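Long-range contact in periplasmic sensor hybrid histidine kinase (Anaeromyxobacter dehalogenans, PDB 4K0D), which is a membrane-bound sensor kinase that probably autophosphorylates a histidine using ATP in response to signals received by its periplasmic helical-bundle domain, the part present here: residues A37-A41 against L96-A101. Residue numbers count along the deposited sequence, not the author numbering.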
loop_
_atom_site.group_PDB
_atom_site.type_symbol
_atom_site.label_atom_id
_atom_site.label_comp_id
_atom_site.label_asym_id
_atom_site.label_seq_id
_atom_site.Cartn_x
_atom_site.Cartn_y
_atom_site.Cartn_z
ATOM N N ALA B 37 14.496 -16.279 9.249
ATOM C CA ALA B 37 14.608 -17.253 10.333
ATOM C C ALA B 37 14.820 -18.642 9.736
ATOM O O ALA B 37 15.627 -19.436 10.212
ATOM C CB ALA B 37 13.394 -17.257 11.200
ATOM N N ARG B 38 14.074 -18.908 8.676
ATOM C CA ARG B 38 14.132 -20.178 8.010
ATOM C C ARG B 38 15.519 -20.324 7.381
ATOM O O ARG B 38 16.078 -21.407 7.398
ATOM C CB ARG B 38 13.038 -20.238 6.955
ATOM C CG ARG B 38 13.223 -21.259 5.831
ATOM N N ALA B 39 16.069 -19.255 6.816
ATOM C CA ALA B 39 17.247 -19.454 6.019
ATOM C C ALA B 39 18.364 -19.733 7.006
ATOM O O ALA B 39 19.167 -20.588 6.781
ATOM C CB ALA B 39 17.564 -18.307 5.181
ATOM N N TYR B 40 18.358 -19.018 8.117
ATOM C CA TYR B 40 19.304 -19.242 9.188
ATOM C C TYR B 40 19.282 -20.682 9.695
ATOM O O TYR B 40 20.327 -21.294 9.870
ATOM C CB TYR B 40 19.008 -18.308 10.345
ATOM C CG TYR B 40 19.998 -18.403 11.474
ATOM C CD1 TYR B 40 21.361 -18.413 11.247
ATOM C CD2 TYR B 40 19.564 -18.434 12.766
ATOM C CE1 TYR B 40 22.282 -18.509 12.315
ATOM C CE2 TYR B 40 20.441 -18.502 13.820
ATOM C CZ TYR B 40 21.797 -18.534 13.592
ATOM O OH TYR B 40 22.622 -18.582 14.672
ATOM N N ALA B 41 18.093 -21.202 9.957
ATOM C CA ALA B 41 17.966 -22.535 10.497
ATOM C C ALA B 41 18.451 -23.552 9.466
ATOM O O ALA B 41 19.119 -24.487 9.823
ATOM C CB ALA B 41 16.537 -22.784 10.874
ATOM N N LEU B 96 13.825 -19.447 18.107
ATOM C CA LEU B 96 14.352 -20.287 17.041
ATOM C C LEU B 96 15.830 -19.916 16.793
ATOM O O LEU B 96 16.716 -20.778 16.716
ATOM C CB LEU B 96 13.513 -20.123 15.780
ATOM C CG LEU B 96 14.268 -20.719 14.611
ATOM C CD1 LEU B 96 14.593 -22.124 14.941
ATOM C CD2 LEU B 96 13.514 -20.709 13.334
ATOM N N GLY B 97 16.111 -18.614 16.721
ATOM C CA GLY B 97 17.462 -18.178 16.436
ATOM C C GLY B 97 18.412 -18.708 17.493
ATOM O O GLY B 97 19.424 -19.309 17.215
ATOM N N THR B 98 18.047 -18.466 18.731
ATOM C CA THR B 98 18.889 -18.724 19.858
ATOM C C THR B 98 19.138 -20.240 19.899
ATOM O O THR B 98 20.216 -20.722 20.255
ATOM C CB THR B 98 18.188 -18.178 21.117
ATOM O OG1 THR B 98 19.153 -17.764 22.071
ATOM C CG2 THR B 98 17.302 -19.222 21.747
ATOM N N ALA B 99 18.154 -20.998 19.460
ATOM C CA ALA B 99 18.303 -22.447 19.450
ATOM C C ALA B 99 19.339 -22.883 18.410
ATOM O O ALA B 99 20.198 -23.712 18.684
ATOM C CB ALA B 99 16.986 -23.101 19.192
ATOM N N VAL B 100 19.244 -22.331 17.211
ATOM C CA VAL B 100 20.215 -22.600 16.192
ATOM C C VAL B 100 21.547 -22.140 16.725
ATOM O O VAL B 100 22.515 -22.857 16.665
ATOM C CB VAL B 100 19.861 -21.926 14.862
ATOM C CG1 VAL B 100 21.002 -22.083 13.862
ATOM C CG2 VAL B 100 18.546 -22.531 14.286
ATOM N N ALA B 101 21.622 -20.972 17.316
ATOM C CA ALA B 101 22.936 -20.476 17.708
ATOM C C ALA B 101 23.620 -21.330 18.793
ATOM O O ALA B 101 24.800 -21.584 18.704
ATOM C CB ALA B 101 22.866 -19.009 18.175
#
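Two parallel helices of the periplasmic helical-bundle sensor domain pack here, near the C-terminal ends of helix 16-42 and helix 73-102; over these short segments the axes run 13° apart and approach to 9.9 Å. Start at Leu96, whose CA-to-CB bond points toward helix 16-42. Leu96 CD2 lies 4.0 Å from Ala37 O and 4.1 Å from Ala37 CB, and it also reaches Ala41 CB at 4.4 Å, so one methyl meets two alanines a helical turn apart. At Gly97 there is no side chain, and the edge of the Tyr40 ring meets the carbonyl, CE2 3.6 Å from Gly97 O, which lies near the ring plane. That oxygen already accepts the helical hydrogen bond from Ala101 N. One turn after Leu96, Val100 projects between Tyr40 and Ala41: CG2 packs 3.8 Å from Ala41 CA and 4.0 Å from Ala41 CB, while Val100 CG1 sits over one face of the Tyr40 ring, 3.9 Å from its centroid and 23° off the normal, a CH-pi contact. Helix 106-114 packs on Leu96 and Val100, and helix 46-68 on Tyr40 and Ala101. Ala101 finishes the segment, its CB 3.5 Å from Tyr40 OH.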